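Local coordinates for protein thymidylate synthase 1 (Bacillus subtilis, PDB 1BKP) that catalyses the reductive methylation of dUMP to dTMP, with 5,10-methylenetetrahydrofolate serving as both methyl donor and reductant, at residues P248-K251 with D255-I258; R180-A185 with P189-Q194; D31-P36 with Y223-D228; W166-G171 with T206-G211; L71-I74 with K78-D81. All coordinates share one frame; numbering follows the deposited sequence.

Interaction 1 of 5, residues P248-K251 with D255-I258; sequences PEVK and DFTI
Val250 sets one methyl squarely on the phenyl ring of Phe256: Val250 CG1 lies 3.6 Å from the centroid of the Phe256 ring and only 3° off the ring normal. This is a CH-pi contact over the centre of the face, with the methyl almost equally far from all six ring carbons. The rest of the valine lies toward one side of the same face, where Val250 CB approaches Phe256 CE1 to 3.7 Å and Val250 CG2 stays 4.0 Å from that same CE1 carbon. The choice of branch follows from the valine torsion, with CG1 anti to the backbone N (chi1 -176°), which puts this methyl over the ring. The same Val250 CG1 also touches Asp255 CB at 3.7 Å, the two side chains lying antiparallel alongside each other. No hydrogen bond crosses between 248-251 and 255-258; their backbones stay well apart, with Val250 CA and Asp255 CA 6.4 Å from each other.

In the next shell, Phe256 also rests on Met201, Gln204 and Val205 of helix 188-206. The side-chain amides of Gln204 and Gln76 hold the two carbonyls, Gln204 NE2 being hydrogen-bonded to Val250 O and Gln76 NE2 to Phe256 O. An alanine in place of Phe256 is likely to deprive Val250 CG1 of the surface it lies on and to open a gap between this loop and helix 188-206. The contact is apolar packing within the long connection between the antiparallel strands 243-246 and 261-264, which here folds back against helix 188-206 of the thymidylate synthase fold, away from the nucleotide and folate sites.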
# COMPACT_ATOMS: atom_id res chain seq x y z
N PRO A 248 -23.38 11.53 18.43
CA PRO A 248 -24.14 11.87 17.21
C PRO A 248 -24.18 13.37 16.96
O PRO A 248 -24.52 13.78 15.87
CB PRO A 248 -25.56 11.41 17.54
CG PRO A 248 -25.43 10.58 18.71
CD PRO A 248 -24.30 11.19 19.50
N GLU A 249 -23.93 14.20 17.97
CA GLU A 249 -23.95 15.66 17.81
C GLU A 249 -22.74 16.34 17.16
O GLU A 249 -22.77 17.57 16.92
CB GLU A 249 -24.24 16.29 19.17
CG GLU A 249 -25.71 16.03 19.56
CD GLU A 249 -26.08 16.28 21.02
OE1 GLU A 249 -25.58 17.22 21.66
OE2 GLU A 249 -26.95 15.52 21.52
N VAL A 250 -21.65 15.59 16.91
CA VAL A 250 -20.46 16.21 16.29
C VAL A 250 -20.58 16.22 14.76
O VAL A 250 -20.80 15.20 14.09
CB VAL A 250 -19.18 15.48 16.71
CG1 VAL A 250 -17.99 16.16 16.15
CG2 VAL A 250 -19.14 15.34 18.22
N LYS A 251 -20.43 17.39 14.21
CA LYS A 251 -20.59 17.59 12.79
C LYS A 251 -19.30 18.00 12.16
O LYS A 251 -19.27 18.14 10.97
CB LYS A 251 -21.58 18.75 12.58
CG LYS A 251 -22.97 18.41 12.98
CD LYS A 251 -23.83 19.64 13.07
CE LYS A 251 -25.24 19.23 13.46
NZ LYS A 251 -26.11 20.42 13.59
N ASP A 255 -14.11 18.80 16.07
CA ASP A 255 -14.84 18.99 17.32
C ASP A 255 -14.81 17.76 18.22
O ASP A 255 -15.22 17.83 19.37
CB ASP A 255 -16.32 19.30 17.03
CG ASP A 255 -16.53 20.70 16.55
OD1 ASP A 255 -15.60 21.52 16.74
OD2 ASP A 255 -17.61 20.98 15.94
N PHE A 256 -14.32 16.63 17.73
CA PHE A 256 -14.34 15.40 18.50
C PHE A 256 -13.34 15.46 19.66
O PHE A 256 -12.32 16.12 19.55
CB PHE A 256 -13.97 14.20 17.58
CG PHE A 256 -15.10 13.69 16.71
CD1 PHE A 256 -16.12 12.94 17.28
CD2 PHE A 256 -15.09 13.91 15.32
CE1 PHE A 256 -17.16 12.38 16.50
CE2 PHE A 256 -16.07 13.40 14.47
CZ PHE A 256 -17.15 12.60 15.07
N THR A 257 -13.70 14.91 20.80
CA THR A 257 -12.75 14.94 21.91
C THR A 257 -12.89 13.54 22.42
O THR A 257 -13.83 12.83 22.02
CB THR A 257 -13.16 15.96 23.11
OG1 THR A 257 -14.43 15.56 23.68
CG2 THR A 257 -13.20 17.44 22.67
N ILE A 258 -12.04 13.16 23.39
CA ILE A 258 -12.09 11.79 23.95
C ILE A 258 -13.40 11.43 24.59
O ILE A 258 -13.82 10.29 24.48
CB ILE A 258 -10.82 11.52 24.88
CG1 ILE A 258 -10.71 10.04 25.18
CG2 ILE A 258 -10.84 12.35 26.10
CD1 ILE A 258 -10.49 9.18 23.86

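Interaction 2 of 5, residues R180-A185 with P189-Q194; sequences RSNDMA and PFNVFQ
Asn182 and Asn191 bring their amides together in nearly one plane, 9° apart, between a strand end and a helix. Followed outward, the Asn182 side chain leaves the strand with CB directed toward helix 188-206, and the side chain also packs on Phe215 and Ile217 of the neighbouring strand 209-223. Asn182 CG lies 4.1 Å from the atom modelled as Asn191 ND2. At the tip the amide divides its tasks. Asn182 OD1 is hydrogen-bonded to Asn188 ND2, in the first turn of the helix, whereas Asn182 ND2 makes a weak bond of 3.3 Å back to Ser181 O. Asn182 ND2 also lies 3.1 Å from the modelled Asn191 ND2. Farther along, Pro189 CD rests on Met184 O at 3.5 Å, where the chain enters the helix. Replacing Asn182 by an alanine would probably leave Asn188 ND2 without this acceptor and open a gap beside Asn191. Strand 172-183, helix 188-206 and strand 209-223 form a beta-alpha-beta unit, and the link from its first strand to its helix joins active-site residues: Asn182 and Asn191 are both predicted to bind dUMP in a site shared between the two subunits, and the Asn182 side chain is about 5 Å from that of the catalytic Cys160.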
# COMPACT_ATOMS: atom_id res chain seq x y z
N ARG A 180 3.50 -1.11 6.92
CA ARG A 180 4.67 -1.73 6.30
C ARG A 180 5.16 -2.89 7.11
O ARG A 180 5.74 -3.85 6.62
CB ARG A 180 5.81 -0.66 6.23
CG ARG A 180 6.16 0.02 7.50
CD ARG A 180 7.49 0.69 7.35
NE ARG A 180 7.87 1.36 8.60
CZ ARG A 180 8.70 0.88 9.49
NH1 ARG A 180 9.18 -0.35 9.35
NH2 ARG A 180 8.98 1.60 10.56
N SER A 181 4.87 -2.79 8.40
CA SER A 181 5.33 -3.81 9.33
C SER A 181 4.39 -3.80 10.55
O SER A 181 3.85 -2.75 10.82
CB SER A 181 6.74 -3.39 9.87
OG SER A 181 7.12 -4.48 10.64
N ASN A 182 4.18 -4.92 11.23
CA ASN A 182 3.37 -4.82 12.49
C ASN A 182 3.81 -5.92 13.42
O ASN A 182 3.91 -7.12 13.02
CB ASN A 182 1.90 -5.10 12.18
CG ASN A 182 0.89 -3.99 12.62
OD1 ASN A 182 -0.26 -4.26 12.60
ND2 ASN A 182 1.31 -2.78 12.99
N ASP A 183 4.09 -5.56 14.67
CA ASP A 183 4.37 -6.56 15.72
C ASP A 183 2.94 -7.06 15.95
O ASP A 183 2.07 -6.27 16.44
CB ASP A 183 4.89 -5.79 16.95
CG ASP A 183 4.99 -6.64 18.19
OD1 ASP A 183 4.36 -7.71 18.28
OD2 ASP A 183 5.80 -6.29 19.04
N MET A 184 2.65 -8.31 15.55
CA MET A 184 1.31 -8.86 15.68
C MET A 184 0.75 -9.01 17.06
O MET A 184 -0.46 -8.97 17.21
CB MET A 184 1.19 -10.19 14.94
CG MET A 184 1.49 -10.00 13.41
SD MET A 184 0.35 -8.82 12.63
CE MET A 184 -1.11 -9.78 12.65
N ALA A 185 1.64 -9.17 18.05
CA ALA A 185 1.19 -9.35 19.43
C ALA A 185 0.80 -8.06 20.06
O ALA A 185 -0.23 -7.99 20.65
CB ALA A 185 2.32 -10.01 20.30
N PRO A 189 -3.34 -5.31 17.22
CA PRO A 189 -4.72 -5.06 17.75
C PRO A 189 -5.05 -3.63 18.02
O PRO A 189 -6.14 -3.15 17.70
CB PRO A 189 -4.80 -5.96 19.00
CG PRO A 189 -3.72 -7.09 18.76
CD PRO A 189 -2.59 -6.28 18.08
N PHE A 190 -4.06 -2.89 18.51
CA PHE A 190 -4.21 -1.46 18.81
C PHE A 190 -4.46 -0.68 17.48
O PHE A 190 -5.32 0.19 17.40
CB PHE A 190 -2.90 -1.04 19.42
CG PHE A 190 -2.83 0.37 19.87
CD1 PHE A 190 -3.19 0.73 21.20
CD2 PHE A 190 -2.28 1.33 19.05
CE1 PHE A 190 -2.98 2.03 21.64
CE2 PHE A 190 -2.06 2.67 19.51
CZ PHE A 190 -2.41 2.99 20.79
N ASN A 191 -3.62 -0.95 16.47
CA ASN A 191 -3.68 -0.27 15.16
C ASN A 191 -4.95 -0.57 14.35
O ASN A 191 -5.56 0.35 13.82
CB ASN A 191 -2.47 -0.67 14.35
CG ASN A 191 -1.22 0.06 14.76
OD1 ASN A 191 -1.25 1.25 15.23
ND2 ASN A 191 -0.11 -0.59 14.59
N VAL A 192 -5.46 -1.81 14.43
CA VAL A 192 -6.63 -2.22 13.66
C VAL A 192 -7.85 -1.48 14.27
O VAL A 192 -8.66 -0.88 13.51
CB VAL A 192 -6.82 -3.68 13.75
CG1 VAL A 192 -8.18 -4.14 13.19
CG2 VAL A 192 -5.75 -4.40 12.92
N PHE A 193 -7.94 -1.47 15.60
CA PHE A 193 -9.09 -0.73 16.24
C PHE A 193 -9.03 0.77 15.94
O PHE A 193 -9.99 1.35 15.48
CB PHE A 193 -9.05 -0.95 17.77
CG PHE A 193 -10.09 -0.11 18.52
CD1 PHE A 193 -11.43 -0.42 18.44
CD2 PHE A 193 -9.71 1.01 19.27
CE1 PHE A 193 -12.41 0.38 19.13
CE2 PHE A 193 -10.65 1.81 19.96
CZ PHE A 193 -11.98 1.50 19.90
N GLN A 194 -7.84 1.35 16.05
CA GLN A 194 -7.63 2.77 15.93
C GLN A 194 -8.05 3.31 14.55
O GLN A 194 -8.75 4.31 14.50
CB GLN A 194 -6.16 3.01 16.20
CG GLN A 194 -5.52 4.23 15.67
CD GLN A 194 -4.01 4.27 16.08
OE1 GLN A 194 -3.62 4.99 17.02
NE2 GLN A 194 -3.22 3.48 15.43

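Interaction 3 of 5, residues D31-P36 with Y223-D228; sequences DSDGTP and YTRHID
Asp33 and its neighbours in 31-36 lie in an irregular turn, with Gly34 at positive phi (71°), facing Arg225 in residues of helical backbone shape just ahead of helix 227-235. Arg225 reaches across with its chain extended from CG to NE and presents the edge of its guanidinium. Arg225 NH2 donates to Asp33 OD2 at 2.7 Å with an N-H...O angle of 169°, a short, straight salt bridge that leaves the arginine in its own plane and meets the carboxylate oxygen on the syn side. Because the two flat groups are turned 66° against each other, a single oxygen does this work rather than a side-by-side pair. Arg225 NH1 adds a weak bond to Ser32 OG at 3.2 Å.

The other carboxylate oxygen faces its own turn. Asp33 OD1 accepts from Thr35 N at 3.1 Å, an Asx turn, and from Thr35 OG1 at 2.8 Å, both donors arriving over the same face of the carboxylate. Nearby, Thr224 OG1 is hydrogen-bonded to a water at 2.7 Å, and that water makes a weak bond to Pro36 O. Trp30 adds a cation-pi contact to Arg225, and Tyr223, at the start of the second segment, is predicted to belong to the dUMP site shared between the subunits.

Asp33 thus serves two ends at once: OD1 shapes the turn and fixes the rotation of the carboxylate, while OD2 takes the arginine. This surface ion pair ties residues 192 positions apart, and the donors at OD1 and the guanidinium at OD2 would both favour the ionised carboxylate.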
# COMPACT_ATOMS: atom_id res chain seq x y z
N ASP A 31 14.72 -7.24 27.41
CA ASP A 31 14.94 -6.47 28.59
C ASP A 31 15.43 -7.36 29.75
O ASP A 31 16.43 -7.08 30.36
CB ASP A 31 13.61 -5.84 28.98
CG ASP A 31 13.76 -4.43 29.46
OD1 ASP A 31 14.87 -3.84 29.31
OD2 ASP A 31 12.75 -3.90 29.97
N SER A 32 14.81 -8.51 29.96
CA SER A 32 15.14 -9.35 31.12
C SER A 32 16.53 -9.92 31.14
O SER A 32 17.00 -10.34 32.20
CB SER A 32 14.18 -10.54 31.23
OG SER A 32 14.43 -11.50 30.21
N ASP A 33 17.18 -9.95 29.99
CA ASP A 33 18.45 -10.59 29.99
C ASP A 33 19.43 -10.17 28.93
O ASP A 33 20.47 -10.78 28.81
CB ASP A 33 18.25 -12.12 29.95
CG ASP A 33 17.61 -12.62 28.62
OD1 ASP A 33 17.44 -11.82 27.69
OD2 ASP A 33 17.31 -13.83 28.52
N GLY A 34 19.09 -9.14 28.16
CA GLY A 34 20.00 -8.66 27.15
C GLY A 34 20.26 -9.52 25.90
O GLY A 34 20.96 -9.07 24.99
N THR A 35 19.69 -10.72 25.82
CA THR A 35 19.94 -11.56 24.67
C THR A 35 19.17 -11.06 23.42
O THR A 35 18.26 -10.25 23.53
CB THR A 35 19.58 -12.98 25.02
OG1 THR A 35 18.17 -13.07 25.27
CG2 THR A 35 20.30 -13.37 26.35
N PRO A 36 19.63 -11.46 22.20
CA PRO A 36 18.90 -10.97 21.02
C PRO A 36 17.44 -11.43 20.91
O PRO A 36 17.09 -12.57 21.24
CB PRO A 36 19.79 -11.42 19.83
CG PRO A 36 20.64 -12.50 20.35
CD PRO A 36 20.91 -12.09 21.82
N TYR A 223 7.58 -11.79 18.07
CA TYR A 223 8.81 -12.12 18.82
C TYR A 223 8.65 -13.48 19.42
O TYR A 223 7.56 -13.79 19.93
CB TYR A 223 9.14 -11.10 19.87
CG TYR A 223 9.59 -9.79 19.28
CD1 TYR A 223 8.67 -8.86 18.85
CD2 TYR A 223 10.96 -9.53 19.07
CE1 TYR A 223 9.09 -7.69 18.18
CE2 TYR A 223 11.41 -8.38 18.43
CZ TYR A 223 10.46 -7.47 17.98
OH TYR A 223 10.90 -6.40 17.25
N THR A 224 9.70 -14.32 19.35
CA THR A 224 9.55 -15.72 19.83
C THR A 224 9.06 -15.87 21.25
O THR A 224 8.29 -16.73 21.50
CB THR A 224 10.92 -16.54 19.70
OG1 THR A 224 11.96 -15.79 20.37
CG2 THR A 224 11.26 -16.70 18.17
N ARG A 225 9.49 -15.02 22.17
CA ARG A 225 8.97 -15.18 23.56
C ARG A 225 7.55 -14.78 23.73
O ARG A 225 7.00 -14.85 24.85
CB ARG A 225 9.81 -14.38 24.56
CG ARG A 225 11.21 -14.92 24.67
CD ARG A 225 12.04 -14.05 25.67
NE ARG A 225 13.39 -14.57 25.82
CZ ARG A 225 14.31 -14.07 26.64
NH1 ARG A 225 14.07 -13.01 27.42
NH2 ARG A 225 15.51 -14.63 26.66
N HIS A 226 6.93 -14.23 22.67
CA HIS A 226 5.51 -13.88 22.83
C HIS A 226 4.63 -15.04 22.46
O HIS A 226 3.46 -15.01 22.72
CB HIS A 226 5.15 -12.63 22.01
CG HIS A 226 5.77 -11.40 22.55
ND1 HIS A 226 5.95 -10.26 21.81
CD2 HIS A 226 6.37 -11.17 23.75
CE1 HIS A 226 6.63 -9.36 22.52
NE2 HIS A 226 6.89 -9.88 23.71
N ILE A 227 5.23 -16.07 21.85
CA ILE A 227 4.49 -17.22 21.35
C ILE A 227 3.60 -17.96 22.38
O ILE A 227 2.43 -18.28 22.10
CB ILE A 227 5.43 -18.13 20.57
CG1 ILE A 227 5.80 -17.46 19.23
CG2 ILE A 227 4.72 -19.53 20.31
CD1 ILE A 227 6.91 -18.14 18.61
N ASP A 228 4.17 -18.30 23.55
CA ASP A 228 3.35 -18.98 24.53
C ASP A 228 2.07 -18.26 24.88
O ASP A 228 1.03 -18.90 24.96
CB ASP A 228 4.09 -19.36 25.83
CG ASP A 228 3.10 -19.98 26.89
OD1 ASP A 228 2.46 -21.04 26.60
OD2 ASP A 228 2.88 -19.36 27.98
O HOH W 1 14.17 -14.36 20.79

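Interaction 4 of 5, residues W166-G171 with T206-G211; sequences WYVKHG and TGYELG
Val168, near the end of strand 161-169, and Gly171, in the turn that leads to the antiparallel strand 172-183, meet Tyr208 and Glu209 where strand 209-223 enters the central mixed sheet of the thymidylate synthase fold beside 172-183.

The apolar part is carried by Val168 and Tyr208, whose side chains run nearly perpendicular to each other. With CG1 anti to the backbone N (chi1 176°), the valine lays both methyls over one ring face. Val168 CG1 touches Tyr208 CE1 at 3.6 Å and stands 4.0 Å from the centroid of the Tyr208 ring and 28° off its normal, a CH-pi contact. Val168 CG2 lies over the same face, toward its rim, 4.1 Å from Tyr208 CE2; Thr206 O lies over the opposite face.

Among the polar contacts, Leu133 O is hydrogen-bonded to Tyr208 OH and pins the ring at its tip. Lys169, next to Val168 in the strand, forms a salt bridge with Asp219 of the second subunit. Glu209 also pairs with Leu173, and its bond to Gly171 opens the parallel pairing of 209-223 with 172-183. Glu209 N donates to Gly171 O at 3.1 Å, at an angle of 159°, and the same Gly171 O sits at the edge of the Tyr208 ring, 3.7 Å from Tyr208 CD1.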
# COMPACT_ATOMS: atom_id res chain seq x y z
N TRP A 166 -9.28 5.81 0.38
CA TRP A 166 -10.70 5.81 0.74
C TRP A 166 -11.49 5.68 -0.56
O TRP A 166 -11.02 6.13 -1.60
CB TRP A 166 -11.03 7.19 1.40
CG TRP A 166 -10.22 7.50 2.67
CD1 TRP A 166 -8.90 7.92 2.75
CD2 TRP A 166 -10.69 7.42 4.00
NE1 TRP A 166 -8.54 8.08 4.05
CE2 TRP A 166 -9.62 7.77 4.84
CE3 TRP A 166 -11.92 7.09 4.56
CZ2 TRP A 166 -9.73 7.77 6.24
CZ3 TRP A 166 -12.06 7.08 5.95
CH2 TRP A 166 -10.94 7.41 6.79
N TYR A 167 -12.68 5.08 -0.49
CA TYR A 167 -13.44 4.92 -1.73
C TYR A 167 -14.89 5.27 -1.35
O TYR A 167 -15.39 4.83 -0.28
CB TYR A 167 -13.43 3.45 -2.14
CG TYR A 167 -12.04 2.85 -2.17
CD1 TYR A 167 -11.44 2.32 -1.02
CD2 TYR A 167 -11.32 2.75 -3.36
CE1 TYR A 167 -10.20 1.72 -1.07
CE2 TYR A 167 -10.08 2.12 -3.41
CZ TYR A 167 -9.55 1.62 -2.25
OH TYR A 167 -8.35 0.96 -2.31
N VAL A 168 -15.61 5.89 -2.29
CA VAL A 168 -17.01 6.18 -2.02
C VAL A 168 -17.80 5.49 -3.12
O VAL A 168 -17.57 5.77 -4.32
CB VAL A 168 -17.33 7.71 -2.03
CG1 VAL A 168 -18.89 7.85 -1.83
CG2 VAL A 168 -16.58 8.42 -0.95
N LYS A 169 -18.64 4.53 -2.73
CA LYS A 169 -19.45 3.83 -3.71
C LYS A 169 -20.84 3.56 -3.07
O LYS A 169 -20.89 3.04 -1.93
CB LYS A 169 -18.80 2.52 -4.16
CG LYS A 169 -17.39 2.66 -4.75
CD LYS A 169 -16.89 1.32 -5.36
CE LYS A 169 -15.46 1.32 -5.87
NZ LYS A 169 -15.15 2.36 -6.92
N HIS A 170 -21.90 4.01 -3.77
CA HIS A 170 -23.31 3.80 -3.35
C HIS A 170 -23.61 4.37 -1.97
O HIS A 170 -24.24 3.74 -1.15
CB HIS A 170 -23.64 2.32 -3.36
CG HIS A 170 -23.87 1.75 -4.72
ND1 HIS A 170 -23.81 2.52 -5.87
CD2 HIS A 170 -24.21 0.49 -5.12
CE1 HIS A 170 -24.13 1.77 -6.92
NE2 HIS A 170 -24.38 0.54 -6.49
N GLY A 171 -23.08 5.56 -1.71
CA GLY A 171 -23.33 6.17 -0.43
C GLY A 171 -22.54 5.59 0.70
O GLY A 171 -22.75 5.99 1.83
N THR A 206 -18.84 13.51 6.90
CA THR A 206 -18.93 13.71 5.48
C THR A 206 -20.29 13.20 5.01
O THR A 206 -20.63 13.28 3.83
CB THR A 206 -17.82 13.03 4.75
OG1 THR A 206 -17.80 11.60 5.06
CG2 THR A 206 -16.50 13.72 5.08
N GLY A 207 -21.03 12.61 5.91
CA GLY A 207 -22.34 12.14 5.59
C GLY A 207 -22.50 10.83 4.88
O GLY A 207 -23.46 10.67 4.08
N TYR A 208 -21.56 9.89 5.04
CA TYR A 208 -21.74 8.62 4.36
C TYR A 208 -21.96 7.55 5.34
O TYR A 208 -21.78 7.75 6.56
CB TYR A 208 -20.46 8.23 3.55
CG TYR A 208 -20.16 9.16 2.43
CD1 TYR A 208 -21.01 9.21 1.31
CD2 TYR A 208 -19.04 10.03 2.48
CE1 TYR A 208 -20.77 10.11 0.25
CE2 TYR A 208 -18.79 10.92 1.47
CZ TYR A 208 -19.66 10.96 0.35
OH TYR A 208 -19.41 11.82 -0.71
N GLU A 209 -22.50 6.46 4.86
CA GLU A 209 -22.69 5.26 5.65
C GLU A 209 -21.31 4.55 5.66
O GLU A 209 -20.49 4.83 4.79
CB GLU A 209 -23.67 4.33 4.94
CG GLU A 209 -25.14 4.69 5.21
CD GLU A 209 -26.04 3.45 5.13
OE1 GLU A 209 -25.77 2.53 4.31
OE2 GLU A 209 -27.02 3.41 5.90
N LEU A 210 -21.19 3.46 6.44
CA LEU A 210 -19.94 2.75 6.56
C LEU A 210 -19.81 1.63 5.57
O LEU A 210 -20.72 0.76 5.46
CB LEU A 210 -19.76 2.11 7.97
CG LEU A 210 -19.50 3.04 9.12
CD1 LEU A 210 -19.55 2.14 10.37
CD2 LEU A 210 -18.16 3.86 9.00
N GLY A 211 -18.69 1.65 4.84
CA GLY A 211 -18.45 0.58 3.91
C GLY A 211 -17.52 -0.40 4.57
O GLY A 211 -17.51 -0.60 5.80

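Interaction 5 of 5, residues L71-I74 with K78-D81; sequences LLWI and KSND
Ser79 OG is held by three partners: the indole of Trp73, the backbone of Asp81 and Asp84. Asp81 N donates to Ser79 OG at 2.9 Å with an angle of 162°, closing an ST turn; Trp73 NE1 adds a weak bond to Ser79 OG at 3.1 Å; and Asp84 OD2, in the following helix, is hydrogen-bonded to the same hydroxyl. The indole N-H is shared, for Trp73 NE1 also bonds to Asp81 O at 3.2 Å, from above the carbonyl plane of the aspartate and with the oxygen tilted out of the indole plane.

The ring is brought there by the torsion of Trp73, whose CG stands anti to the backbone N (chi1 174°), carrying the indole forward along the loop that leaves the helix. Ser79 O rests over one face of that ring, 3.3 Å above its plane, while Trp93 meets Trp73 edge-to-face.

Main-chain contacts close the helix end. Ser79 N donates to Trp73 O at 3.0 Å with an angle of 170°, just after Lys78 leaves helical geometry at positive phi. Beside it, Lys78 CA makes a CH...O contact of 3.1 Å with Ile74 O. Lys78 NZ turns elsewhere, to a salt bridge with Asp124 and a hydrogen bond with Tyr254, and Asp81 caps helix 82-86 through OD1 and Asn83 N.

The chemistry is that of a tight link between helices 64-75 and 82-86: one indole N-H spans two acceptors, and the serine hydroxyl, held by several partners, is probably fixed in rotation.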
# COMPACT_ATOMS: atom_id res chain seq x y z
N LEU A 71 -4.67 8.51 18.01
CA LEU A 71 -5.32 8.89 16.71
C LEU A 71 -5.60 10.39 16.63
O LEU A 71 -5.27 11.04 15.65
CB LEU A 71 -6.61 8.10 16.54
CG LEU A 71 -7.28 8.33 15.17
CD1 LEU A 71 -6.51 7.56 14.07
CD2 LEU A 71 -8.73 7.90 15.26
N LEU A 72 -6.17 11.00 17.69
CA LEU A 72 -6.49 12.45 17.65
C LEU A 72 -5.25 13.34 17.57
O LEU A 72 -5.23 14.33 16.86
CB LEU A 72 -7.32 12.85 18.88
CG LEU A 72 -8.68 12.11 18.99
CD1 LEU A 72 -9.36 12.37 20.43
CD2 LEU A 72 -9.58 12.67 17.86
N TRP A 73 -4.19 12.93 18.24
CA TRP A 73 -2.93 13.67 18.28
C TRP A 73 -2.40 13.70 16.81
O TRP A 73 -1.88 14.71 16.34
CB TRP A 73 -1.93 12.87 19.16
CG TRP A 73 -0.55 13.40 19.22
CD1 TRP A 73 -0.17 14.66 19.54
CD2 TRP A 73 0.67 12.68 18.96
NE1 TRP A 73 1.21 14.79 19.50
CE2 TRP A 73 1.75 13.57 19.18
CE3 TRP A 73 0.96 11.37 18.59
CZ2 TRP A 73 3.07 13.19 19.03
CZ3 TRP A 73 2.31 10.98 18.44
CH2 TRP A 73 3.32 11.86 18.66
N ILE A 74 -2.35 12.53 16.16
CA ILE A 74 -1.86 12.49 14.77
C ILE A 74 -2.80 13.16 13.70
O ILE A 74 -2.34 14.03 12.87
CB ILE A 74 -1.64 11.00 14.33
CG1 ILE A 74 -0.57 10.29 15.25
CG2 ILE A 74 -1.11 10.92 12.83
CD1 ILE A 74 -0.75 8.67 15.10
N LYS A 78 -2.83 17.03 14.58
CA LYS A 78 -1.74 17.01 13.57
C LYS A 78 -0.50 17.53 14.21
O LYS A 78 0.22 18.41 13.65
CB LYS A 78 -2.13 17.87 12.34
CG LYS A 78 -3.23 17.21 11.54
CD LYS A 78 -3.92 18.07 10.39
CE LYS A 78 -4.86 19.12 10.89
NZ LYS A 78 -5.77 19.74 9.83
N SER A 79 -0.13 16.94 15.33
CA SER A 79 1.00 17.51 16.07
C SER A 79 2.17 16.55 16.14
O SER A 79 1.93 15.35 16.19
CB SER A 79 0.53 17.82 17.53
OG SER A 79 1.59 17.68 18.49
N ASN A 80 3.40 17.04 16.17
CA ASN A 80 4.51 16.14 16.29
C ASN A 80 5.13 16.38 17.69
O ASN A 80 6.21 15.95 17.95
CB ASN A 80 5.59 16.42 15.22
CG ASN A 80 6.19 17.77 15.33
OD1 ASN A 80 5.67 18.64 16.01
ND2 ASN A 80 7.20 17.99 14.59
N ASP A 81 4.38 17.04 18.59
CA ASP A 81 4.93 17.38 19.92
C ASP A 81 4.49 16.37 20.95
O ASP A 81 3.33 16.32 21.30
CB ASP A 81 4.49 18.77 20.32
CG ASP A 81 4.94 19.17 21.73
OD1 ASP A 81 5.77 18.53 22.36
OD2 ASP A 81 4.43 20.17 22.24

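Overall arrangement
Interaction 2 lies nearest the centre of the chain and the active site, and it touches two others: Asp183 OD2 packs 3.7 Å from Tyr223 CE1 of interaction 3, and Gln194 O 3.7 Å from Leu71 CD2 of interaction 5. Interaction 5 in turn meets interaction 1, where Ile258 N lies 4.1 Å from Leu72 CD1. Interactions 3 and 4 stand on opposite sides of the chain's centre, their own centres about 43 Å apart, joined by strand 209-223, which runs from one to the other. Interactions 2 and 4 reach the same sheet. Interaction 2 contacts the second subunit, consistent with a dUMP site shared across the dimer, and interaction 4 also meets that subunit.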